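Local coordinates for F420-dependent methylenetetrahydromethanopterin dehydrogenase (PDB 3IQE), which catalyses the reversible, coenzyme F420-dependent reduction of methenyl-tetrahydromethanopterin to methylene-tetrahydromethanopterin, a step of methanogenesis from carbon dioxide, at the 5,10-dimethylene tetrahydromethanopterin and coenzyme f420 site and the interface of chains A and B. Residues are numbered along the deposited sequence; one frame, centred on the assembly and turned at random. Chains: chain A/B, F420-dependent methylenetetrahydromethanopterin dehydrogenase.

Contact 1: the 5,10-dimethylene tetrahydromethanopterin and coenzyme f420 site. Residues chain A 12-15, 42, 44, 73-74, 99, 123-125, 127-130, 137, 141, 221-222, 230; chain B 26-28. With H4M (5,10-dimethylene tetrahydromethanopterin), chain C; F42 (coenzyme f420), chain D.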
loop_
_atom_site.group_PDB
_atom_site.type_symbol
_atom_site.label_atom_id
_atom_site.label_comp_id
_atom_site.label_asym_id
_atom_site.label_seq_id
_atom_site.Cartn_x
_atom_site.Cartn_y
_atom_site.Cartn_z
ATOM N N GLY A 12 -35.544 -1.908 3.048
ATOM C CA GLY A 12 -34.286 -2.336 3.665
ATOM C C GLY A 12 -33.154 -2.080 2.692
ATOM O O GLY A 12 -33.394 -1.641 1.579
ATOM N N ASN A 13 -31.926 -2.350 3.095
ATOM C CA ASN A 13 -30.801 -2.061 2.206
ATOM C C ASN A 13 -29.859 -3.220 1.962
ATOM O O ASN A 13 -29.447 -3.919 2.892
ATOM C CB ASN A 13 -30.000 -0.858 2.683
ATOM C CG ASN A 13 -29.113 -0.285 1.575
ATOM O OD1 ASN A 13 -29.631 0.215 0.578
ATOM N ND2 ASN A 13 -27.795 -0.388 1.718
ATOM N N LEU A 14 -29.575 -3.412 0.680
ATOM C CA LEU A 14 -28.613 -4.365 0.184
ATOM C C LEU A 14 -27.759 -3.543 -0.779
ATOM O O LEU A 14 -28.238 -2.554 -1.306
ATOM C CB LEU A 14 -29.365 -5.463 -0.557
ATOM C CG LEU A 14 -29.168 -6.924 -0.153
ATOM C CD1 LEU A 14 -29.077 -7.096 1.330
ATOM C CD2 LEU A 14 -30.312 -7.705 -0.736
ATOM N N GLY A 15 -26.499 -3.925 -1.016
ATOM C CA GLY A 15 -25.657 -3.219 -1.987
ATOM C C GLY A 15 -26.232 -3.273 -3.401
ATOM O O GLY A 15 -26.152 -2.304 -4.177
ATOM N N VAL A 42 -34.974 2.063 4.962
ATOM C CA VAL A 42 -34.426 0.889 5.635
ATOM C C VAL A 42 -35.438 -0.034 6.306
ATOM O O VAL A 42 -35.092 -1.144 6.665
ATOM C CB VAL A 42 -33.409 1.279 6.720
ATOM C CG1 VAL A 42 -32.367 2.199 6.143
ATOM C CG2 VAL A 42 -34.094 1.927 7.912
ATOM N N MET A 44 -38.268 -2.683 6.786
ATOM C CA MET A 44 -38.762 -3.808 6.018
ATOM C C MET A 44 -39.537 -4.788 6.897
ATOM O O MET A 44 -39.475 -5.997 6.697
ATOM C CB MET A 44 -37.598 -4.534 5.363
ATOM C CG MET A 44 -36.585 -5.080 6.363
ATOM S SD MET A 44 -35.223 -5.886 5.483
ATOM C CE MET A 44 -35.997 -7.466 5.121
ATOM N N PRO A 73 -33.195 -7.045 1.576
ATOM C CA PRO A 73 -32.638 -8.130 2.334
ATOM C C PRO A 73 -33.603 -9.285 2.549
ATOM O O PRO A 73 -34.822 -9.085 2.647
ATOM C CB PRO A 73 -32.315 -7.489 3.687
ATOM C CG PRO A 73 -32.272 -6.056 3.444
ATOM C CD PRO A 73 -33.207 -5.788 2.322
ATOM N N ASN A 74 -33.031 -10.483 2.631
ATOM C CA ASN A 74 -33.723 -11.688 3.063
ATOM C C ASN A 74 -35.144 -11.859 2.562
ATOM O O ASN A 74 -36.091 -11.558 3.271
ATOM C CB ASN A 74 -33.695 -11.789 4.594
ATOM C CG ASN A 74 -34.013 -13.186 5.086
ATOM O OD1 ASN A 74 -34.376 -14.053 4.302
ATOM N ND2 ASN A 74 -33.858 -13.413 6.385
ATOM N N ASP A 99 -30.412 -11.571 -0.854
ATOM C CA ASP A 99 -29.100 -12.069 -0.463
ATOM C C ASP A 99 -29.165 -13.572 -0.129
ATOM O O ASP A 99 -30.114 -14.261 -0.524
ATOM C CB ASP A 99 -28.506 -11.235 0.685
ATOM C CG ASP A 99 -29.384 -11.206 1.930
ATOM O OD1 ASP A 99 -28.811 -11.175 3.055
ATOM O OD2 ASP A 99 -30.617 -11.258 1.811
ATOM N N ALA A 123 -23.530 -9.201 1.626
ATOM C CA ALA A 123 -23.642 -9.651 3.002
ATOM C C ALA A 123 -24.242 -8.618 3.968
ATOM O O ALA A 123 -24.015 -7.407 3.866
ATOM C CB ALA A 123 -22.301 -10.091 3.518
ATOM N N MET A 124 -24.950 -9.151 4.950
ATOM C CA MET A 124 -25.382 -8.376 6.090
ATOM C C MET A 124 -24.218 -7.762 6.822
ATOM O O MET A 124 -23.216 -8.415 7.023
ATOM C CB MET A 124 -26.108 -9.261 7.088
ATOM C CG MET A 124 -26.952 -8.425 8.017
ATOM S SD MET A 124 -27.809 -9.361 9.271
ATOM C CE MET A 124 -26.486 -9.933 10.312
ATOM N N LEU A 125 -24.390 -6.517 7.251
ATOM C CA LEU A 125 -23.390 -5.828 8.019
ATOM C C LEU A 125 -23.525 -6.089 9.529
ATOM O O LEU A 125 -24.377 -6.866 9.971
ATOM C CB LEU A 125 -23.373 -4.327 7.695
ATOM C CG LEU A 125 -24.671 -3.564 7.909
ATOM C CD1 LEU A 125 -25.026 -3.550 9.389
ATOM C CD2 LEU A 125 -24.522 -2.143 7.333
ATOM N N ALA A 127 -24.718 -5.079 12.585
ATOM C CA ALA A 127 -25.727 -4.131 13.062
ATOM C C ALA A 127 -25.941 -4.145 14.565
ATOM O O ALA A 127 -26.981 -4.599 15.043
ATOM C CB ALA A 127 -27.063 -4.412 12.357
ATOM N N ARG A 128 -24.945 -3.660 15.298
ATOM C CA ARG A 128 -25.019 -3.466 16.736
ATOM C C ARG A 128 -24.829 -1.975 17.072
ATOM O O ARG A 128 -23.971 -1.290 16.502
ATOM C CB ARG A 128 -23.934 -4.294 17.421
ATOM C CG ARG A 128 -24.221 -5.787 17.493
ATOM C CD ARG A 128 -25.311 -6.128 18.473
ATOM N NE ARG A 128 -25.336 -7.559 18.785
ATOM C CZ ARG A 128 -26.237 -8.131 19.558
ATOM N NH1 ARG A 128 -26.187 -9.424 19.737
ATOM N NH2 ARG A 128 -27.201 -7.409 20.113
ATOM N N ARG A 129 -25.611 -1.477 18.011
ATOM C CA ARG A 129 -25.630 -0.058 18.309
ATOM C C ARG A 129 -24.233 0.448 18.734
ATOM O O ARG A 129 -23.828 1.568 18.383
ATOM C CB ARG A 129 -26.684 0.256 19.371
ATOM C CG ARG A 129 -26.846 1.728 19.655
ATOM C CD ARG A 129 -28.027 2.030 20.569
ATOM N NE ARG A 129 -29.247 1.497 19.972
ATOM C CZ ARG A 129 -30.018 0.582 20.528
ATOM N NH1 ARG A 129 -31.088 0.154 19.879
ATOM N NH2 ARG A 129 -29.749 0.119 21.749
ATOM N N GLU A 130 -23.496 -0.380 19.450
ATOM C CA GLU A 130 -22.151 0.012 19.917
ATOM C C GLU A 130 -21.112 0.247 18.791
ATOM O O GLU A 130 -20.055 0.849 19.020
ATOM C CB GLU A 130 -21.649 -1.022 20.935
ATOM C CG GLU A 130 -22.574 -1.256 22.119
ATOM C CD GLU A 130 -23.437 -2.502 21.986
ATOM O OE1 GLU A 130 -23.668 -3.196 23.026
ATOM O OE2 GLU A 130 -23.874 -2.805 20.860
ATOM N N MET A 137 -21.940 2.591 8.722
ATOM C CA MET A 137 -22.870 1.953 7.803
ATOM C C MET A 137 -22.561 2.344 6.351
ATOM O O MET A 137 -22.668 1.513 5.437
ATOM C CB MET A 137 -24.297 2.342 8.177
ATOM C CG MET A 137 -25.409 1.826 7.256
ATOM S SD MET A 137 -25.654 2.813 5.762
ATOM C CE MET A 137 -25.949 4.432 6.454
ATOM N N ASN A 141 -21.007 0.066 3.126
ATOM C CA ASN A 141 -21.627 0.001 1.840
ATOM C C ASN A 141 -20.684 0.403 0.753
ATOM O O ASN A 141 -20.778 -0.084 -0.365
ATOM C CB ASN A 141 -22.867 0.900 1.835
ATOM C CG ASN A 141 -24.078 0.171 2.297
ATOM O OD1 ASN A 141 -24.692 -0.550 1.525
ATOM N ND2 ASN A 141 -24.423 0.326 3.564
ATOM N N CYS A 221 -24.732 -10.507 15.548
ATOM C CA CYS A 221 -26.000 -9.807 15.756
ATOM C C CYS A 221 -27.087 -10.690 16.345
ATOM O O CYS A 221 -27.966 -10.201 17.060
ATOM C CB CYS A 221 -26.526 -9.211 14.472
ATOM S SG CYS A 221 -25.500 -7.939 13.780
ATOM N N PHE A 222 -27.041 -11.985 16.040
ATOM C CA PHE A 222 -28.138 -12.889 16.424
ATOM C C PHE A 222 -27.764 -13.962 17.412
ATOM O O PHE A 222 -28.643 -14.456 18.123
ATOM C CB PHE A 222 -28.693 -13.556 15.179
ATOM C CG PHE A 222 -29.304 -12.595 14.236
ATOM C CD1 PHE A 222 -30.350 -11.797 14.648
ATOM C CD2 PHE A 222 -28.816 -12.450 12.952
ATOM C CE1 PHE A 222 -30.927 -10.889 13.782
ATOM C CE2 PHE A 222 -29.385 -11.554 12.095
ATOM C CZ PHE A 222 -30.446 -10.769 12.516
ATOM N N TYR A 230 -19.529 -9.679 21.280
ATOM C CA TYR A 230 -20.219 -9.400 19.996
ATOM C C TYR A 230 -19.768 -8.125 19.238
ATOM O O TYR A 230 -19.735 -8.110 18.021
ATOM C CB TYR A 230 -21.736 -9.508 20.096
ATOM C CG TYR A 230 -22.501 -8.430 20.828
ATOM C CD1 TYR A 230 -23.333 -8.756 21.895
ATOM C CD2 TYR A 230 -22.480 -7.108 20.397
ATOM C CE1 TYR A 230 -24.076 -7.785 22.563
ATOM C CE2 TYR A 230 -23.233 -6.125 21.061
ATOM C CZ TYR A 230 -24.020 -6.475 22.127
ATOM O OH TYR A 230 -24.754 -5.498 22.767
ATOM N N GLU B 26 -29.800 3.982 10.819
ATOM C CA GLU B 26 -28.801 3.049 10.362
ATOM C C GLU B 26 -29.049 1.584 10.723
ATOM O O GLU B 26 -28.486 0.712 10.085
ATOM C CB GLU B 26 -27.424 3.447 10.922
ATOM C CG GLU B 26 -27.306 3.315 12.430
ATOM C CD GLU B 26 -27.733 4.575 13.165
ATOM O OE1 GLU B 26 -27.416 4.702 14.363
ATOM O OE2 GLU B 26 -28.379 5.445 12.544
ATOM N N ARG B 27 -29.916 1.318 11.714
ATOM C CA ARG B 27 -30.195 -0.058 12.160
ATOM C C ARG B 27 -31.692 -0.373 12.132
ATOM O O ARG B 27 -32.125 -1.355 12.738
ATOM C CB ARG B 27 -29.643 -0.284 13.568
ATOM C CG ARG B 27 -28.128 -0.426 13.607
ATOM C CD ARG B 27 -27.631 -0.678 15.052
ATOM N NE ARG B 27 -28.422 0.181 15.925
ATOM C CZ ARG B 27 -28.209 1.486 16.019
ATOM N NH1 ARG B 27 -28.995 2.234 16.754
ATOM N NH2 ARG B 27 -27.220 2.045 15.333
ATOM N N ALA B 28 -32.429 0.473 11.408
ATOM C CA ALA B 28 -33.880 0.439 11.257
ATOM C C ALA B 28 -34.538 0.189 12.598
ATOM O O ALA B 28 -35.507 -0.539 12.674
ATOM C CB ALA B 28 -34.306 -0.628 10.253
HETATM N N1 H4M C . -26.577 -1.890 4.011
HETATM C C2 H4M C . -26.145 -3.015 3.436
HETATM N NA2 H4M C . -25.531 -2.988 2.220
HETATM N N3 H4M C . -26.309 -4.190 4.064
HETATM C C4 H4M C . -26.906 -4.271 5.281
HETATM O OH4 H4M C . -27.034 -5.402 5.792
HETATM C C4A H4M C . -27.382 -3.118 5.870
HETATM N N5 H4M C . -28.021 -3.073 7.102
HETATM C C6 H4M C . -29.006 -2.014 7.264
HETATM C C7 H4M C . -28.263 -0.693 7.038
HETATM C C7M H4M C . -29.169 0.526 7.149
HETATM N N8 H4M C . -27.624 -0.736 5.734
HETATM C C8A H4M C . -27.215 -1.907 5.197
HETATM C C9 H4M C . -29.568 -2.272 8.676
HETATM C C9M H4M C . -30.990 -1.743 8.817
HETATM C C10 H4M C . -28.576 -4.201 7.818
HETATM N N10 H4M C . -29.509 -3.733 8.827
HETATM C C11 H4M C . -30.372 -5.898 12.344
HETATM C C12 H4M C . -30.564 -4.526 12.330
HETATM C C13 H4M C . -30.280 -3.787 11.162
HETATM C C14 H4M C . -29.792 -4.428 10.028
HETATM C C15 H4M C . -29.618 -5.804 10.061
HETATM C C16 H4M C . -29.901 -6.537 11.210
HETATM C CX1 H4M C . -30.704 -6.734 13.563
HETATM C CX2 H4M C . -29.878 -6.400 14.778
HETATM C CX3 H4M C . -30.388 -7.199 15.946
HETATM C CX4 H4M C . -29.335 -6.815 16.938
HETATM C CX5 H4M C . -29.642 -6.248 18.305
HETATM O OX2 H4M C . -28.505 -6.788 14.630
HETATM O OX3 H4M C . -31.708 -6.775 16.264
HETATM O OX4 H4M C . -27.989 -7.214 16.583
HETATM O OX5 H4M C . -28.663 -5.303 18.714
HETATM O O5J H4M C . -28.757 -3.000 23.233
HETATM C C5J H4M C . -28.142 -4.266 23.032
HETATM C C4J H4M C . -27.911 -4.542 21.546
HETATM O O4J H4M C . -29.117 -5.001 20.933
HETATM C C3J H4M C . -27.440 -3.347 20.723
HETATM O O3J H4M C . -26.318 -3.720 19.918
HETATM C C2J H4M C . -28.575 -3.048 19.762
HETATM O O2J H4M C . -28.124 -2.511 18.497
HETATM C C1J H4M C . -29.270 -4.412 19.653
HETATM P PA H4M C . -29.552 -2.667 24.600
HETATM O O1A H4M C . -28.633 -1.748 25.382
HETATM O O2A H4M C . -30.808 -2.008 24.051
HETATM O O3A H4M C . -29.755 -4.013 25.272
HETATM N N1 F42 D . -33.090 -5.588 8.548
HETATM C C2 F42 D . -33.801 -4.466 8.313
HETATM O O2 F42 D . -34.721 -4.157 9.096
HETATM N N3 F42 D . -33.301 -3.514 7.491
HETATM C C4 F42 D . -32.204 -3.764 6.727
HETATM O O4 F42 D . -31.941 -2.999 5.775
HETATM C C4A F42 D . -31.539 -4.977 6.882
HETATM C C5 F42 D . -30.305 -5.262 6.313
HETATM C C5A F42 D . -30.066 -6.603 6.011
HETATM C C6 F42 D . -29.153 -6.989 5.037
HETATM C C7 F42 D . -28.956 -8.334 4.758
HETATM C C8 F42 D . -29.672 -9.301 5.458
HETATM O O8M F42 D . -29.496 -10.613 5.178
HETATM C C9 F42 D . -30.586 -8.920 6.432
HETATM C C9A F42 D . -30.781 -7.575 6.700
HETATM N N10 F42 D . -31.649 -7.203 7.633
HETATM C C10 F42 D . -32.140 -5.957 7.653
HETATM C "C1'" F42 D . -31.903 -8.106 8.757
HETATM C "C2'" F42 D . -33.161 -8.893 8.424
HETATM O "O2'" F42 D . -34.243 -7.971 8.252
HETATM C "C3'" F42 D . -33.488 -9.895 9.516
HETATM O "O3'" F42 D . -33.568 -9.258 10.791
HETATM C "C4'" F42 D . -32.427 -10.965 9.632
HETATM O "O4'" F42 D . -32.294 -11.654 8.389
HETATM C "C5'" F42 D . -32.824 -11.958 10.719
HETATM O "O5'" F42 D . -32.387 -13.242 10.299
HETATM P P F42 D . -33.334 -14.542 10.345
HETATM O O1P F42 D . -34.729 -14.023 10.058
HETATM O O2P F42 D . -32.756 -15.471 9.303
HETATM O O3P F42 D . -33.165 -15.043 11.764
HETATM O O HOH W 1 -25.318 -6.076 1.955
#

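Contact 2: the interface of chains A and B. Residues chain A 13, 41-42, 134, 137-138; chain B 19, 22-23, 25, 266.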
loop_
_atom_site.group_PDB
_atom_site.type_symbol
_atom_site.label_atom_id
_atom_site.label_comp_id
_atom_site.label_asym_id
_atom_site.label_seq_id
_atom_site.Cartn_x
_atom_site.Cartn_y
_atom_site.Cartn_z
ATOM N N ASN A 13 -31.926 -2.350 3.095
ATOM C CA ASN A 13 -30.801 -2.061 2.206
ATOM C C ASN A 13 -29.859 -3.220 1.962
ATOM O O ASN A 13 -29.447 -3.919 2.892
ATOM C CB ASN A 13 -30.000 -0.858 2.683
ATOM C CG ASN A 13 -29.113 -0.285 1.575
ATOM O OD1 ASN A 13 -29.631 0.215 0.578
ATOM N ND2 ASN A 13 -27.795 -0.388 1.718
ATOM N N SER A 41 -37.392 3.166 2.550
ATOM C CA SER A 41 -36.069 3.286 3.138
ATOM C C SER A 41 -35.652 1.964 3.818
ATOM O O SER A 41 -35.985 0.885 3.336
ATOM C CB SER A 41 -36.081 4.427 4.146
ATOM O OG SER A 41 -34.776 4.814 4.500
ATOM N N VAL A 42 -34.974 2.063 4.962
ATOM C CA VAL A 42 -34.426 0.889 5.635
ATOM C C VAL A 42 -35.438 -0.034 6.306
ATOM O O VAL A 42 -35.092 -1.144 6.665
ATOM C CB VAL A 42 -33.409 1.279 6.720
ATOM C CG1 VAL A 42 -32.367 2.199 6.143
ATOM C CG2 VAL A 42 -34.094 1.927 7.912
ATOM N N PRO A 134 -24.247 5.916 11.497
ATOM C CA PRO A 134 -24.477 6.186 10.077
ATOM C C PRO A 134 -23.208 6.157 9.225
ATOM O O PRO A 134 -23.233 5.648 8.091
ATOM C CB PRO A 134 -25.105 7.581 10.107
ATOM C CG PRO A 134 -25.893 7.578 11.365
ATOM C CD PRO A 134 -25.067 6.808 12.347
ATOM N N MET A 137 -21.940 2.591 8.722
ATOM C CA MET A 137 -22.870 1.953 7.803
ATOM C C MET A 137 -22.561 2.344 6.351
ATOM O O MET A 137 -22.668 1.513 5.437
ATOM C CB MET A 137 -24.297 2.342 8.177
ATOM C CG MET A 137 -25.409 1.826 7.256
ATOM S SD MET A 137 -25.654 2.813 5.762
ATOM C CE MET A 137 -25.949 4.432 6.454
ATOM N N ALA A 138 -22.187 3.608 6.128
ATOM C CA ALA A 138 -21.906 4.067 4.761
ATOM C C ALA A 138 -20.547 3.574 4.266
ATOM O O ALA A 138 -20.368 3.219 3.086
ATOM C CB ALA A 138 -22.046 5.587 4.662
ATOM N N MET B 19 -27.657 8.204 0.042
ATOM C CA MET B 19 -27.529 7.681 1.392
ATOM C C MET B 19 -28.371 8.462 2.374
ATOM O O MET B 19 -28.499 8.060 3.528
ATOM C CB MET B 19 -26.074 7.736 1.856
ATOM C CG MET B 19 -25.228 6.474 1.519
ATOM S SD MET B 19 -25.529 5.087 2.654
ATOM C CE MET B 19 -25.461 5.888 4.243
ATOM N N MET B 22 -30.885 6.849 4.701
ATOM C CA MET B 22 -30.357 5.749 5.473
ATOM C C MET B 22 -29.506 6.213 6.632
ATOM O O MET B 22 -29.414 5.537 7.671
ATOM C CB MET B 22 -29.631 4.801 4.547
ATOM C CG MET B 22 -30.658 4.026 3.737
ATOM S SD MET B 22 -29.923 2.694 2.814
ATOM C CE MET B 22 -29.295 3.616 1.415
ATOM N N LEU B 23 -28.918 7.388 6.457
ATOM C CA LEU B 23 -28.088 7.984 7.473
ATOM C C LEU B 23 -28.894 8.320 8.693
ATOM O O LEU B 23 -28.327 8.556 9.751
ATOM C CB LEU B 23 -27.440 9.275 6.978
ATOM C CG LEU B 23 -26.480 9.119 5.803
ATOM C CD1 LEU B 23 -26.041 10.471 5.260
ATOM C CD2 LEU B 23 -25.277 8.290 6.224
ATOM N N ASP B 25 -31.377 6.363 10.059
ATOM C CA ASP B 25 -31.913 5.151 10.720
ATOM C C ASP B 25 -31.051 3.923 10.408
ATOM O O ASP B 25 -31.524 2.940 9.819
ATOM C CB ASP B 25 -33.318 4.875 10.213
ATOM C CG ASP B 25 -34.125 3.989 11.146
ATOM O OD1 ASP B 25 -33.714 3.715 12.312
ATOM O OD2 ASP B 25 -35.202 3.552 10.706
ATOM N N HIS B 266 -27.915 6.334 16.557
ATOM C CA HIS B 266 -29.207 6.789 17.066
ATOM C C HIS B 266 -29.689 5.799 18.090
ATOM O O HIS B 266 -29.507 4.605 17.890
ATOM C CB HIS B 266 -30.223 6.847 15.948
ATOM C CG HIS B 266 -29.959 7.929 14.959
ATOM N ND1 HIS B 266 -29.302 7.703 13.773
ATOM C CD2 HIS B 266 -30.245 9.250 14.992
ATOM C CE1 HIS B 266 -29.184 8.844 13.120
ATOM N NE2 HIS B 266 -29.769 9.796 13.829
#

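Contact 1: the 5,10-dimethylene tetrahydromethanopterin and coenzyme f420 site
A:Asn141 swings its amide off helix 134-150 (chi1 -88°), A:Leu125 takes the crowded first torsion (chi1 58°), and A:Met124 sets CG anti to its backbone N (chi1 -161°); together they hold the pterin of H4M beside the deazaflavin of the partly occupied F42 in the active-site cleft of this MTD-family dehydrogenase. The amide reads the pterin edge twice: A:Asn141 OD1 accepts from the exocyclic amine NA2 of H4M at 2.7 Å, and ND2 gives a hydrogen in its own plane to ring nitrogen N1. Its other N-H goes to A:Met137 O, one helical turn back, which fixes the flip of the amide. A:Leu125 CD2 lies over the pyrimidine face, 3.6 Å from its centroid, while the backbone N of the same residue binds the carbonyl OH4. On the deazaflavin, A:Pro73 CB and A:Met124 CG cap the phenolic ring by CH-pi contact; A:Asn13 N donates a hydrogen bond to F42 O4 at 2.8 Å, and N3 points nearly along the A:Val42 C=O axis. Farther out, A:Ala127 CB covers the phenyl ring of H4M, and its carbonyl takes both OX2 and OX4. Chain B supplies B:Glu26, B:Arg27 and B:Ala28 around the pterin methyl C7M, the C9M methyl on bridge carbon C9 and the phenyl ring. A:Tyr230 OH bonds A:Glu130 OE1 through the syn lone pair and so steadies the carboxylate, whose OE2 accepts from the ribose hydroxyl O3J of H4M at 2.8 Å.

Contact 2: the interface of chains A and B
The loops carrying A:Asn13 and A:Ser41-A:Val42, with the first turns of helix 134-150, meet the end of chain B helix 15-19, the 3-10 turn 22-24 and the loop at B:Asp25. This is part of a two-fold symmetric interface in the MTD-family homohexamer, a trimer of dimers, and the patch is held by apolar packing, much of it through methionines. B:Met22 has CG anti to its carbonyl carbon (chi1 -74°) and runs extended through chi2 (-170°) before bending at chi3. That shape carries its thioether across the A:Asn13 side chain at about a right angle, with B:Met22 SD 3.3 Å from the amide carbon A:Asn13 CG and its methyl CE near OD1. A:Asn13 comes to it with CG anti to the backbone N (chi1 -162°). An alanine here would remove the amide under the thioether and would probably leave the tip of B:Met22 less firmly packed. Farther back, B:Met22 CG presses on A:Val42 CG1 at 3.5 Å, a tight contact made obliquely. The other valine branch, CG2, in the crowded position, turns to B:Asp25 and touches its carboxylate OD2 and backbone O. A:Met137 and B:Met19 reach toward each other tip to tip, both side chains bent at chi2 and chi3; A:Met137 SD is 3.4 Å from B:Met19 CE. The same B:Met19 methyl rests on A:Ala138 CB at 3.5 Å, and B:Leu23 CD2 comes near A:Met137 CE, beside that methyl. At the rim, A:Pro134 CB is 4.0 Å from B:Leu23 CD2, while its CG marginally approaches B:His266 CE1, crossing obliquely.

The C-alpha centres of contact 1 and contact 2 lie about 9 Å apart, and the two share A:Asn13, A:Val42 and A:Met137, each of which touches a ligand in one and chain B in the other. Helix 134-150 also serves both. On chain B the segment packed in contact 2 runs straight on from B:Asp25 into the B:Glu26-B:Ala28 stretch of contact 1, so dimer packing is likely to position part of the substrate pocket. A complete site therefore needs two subunits, and the two-fold symmetry supplies a twin site with the chains exchanged, consistent with a hexamer built from dimers.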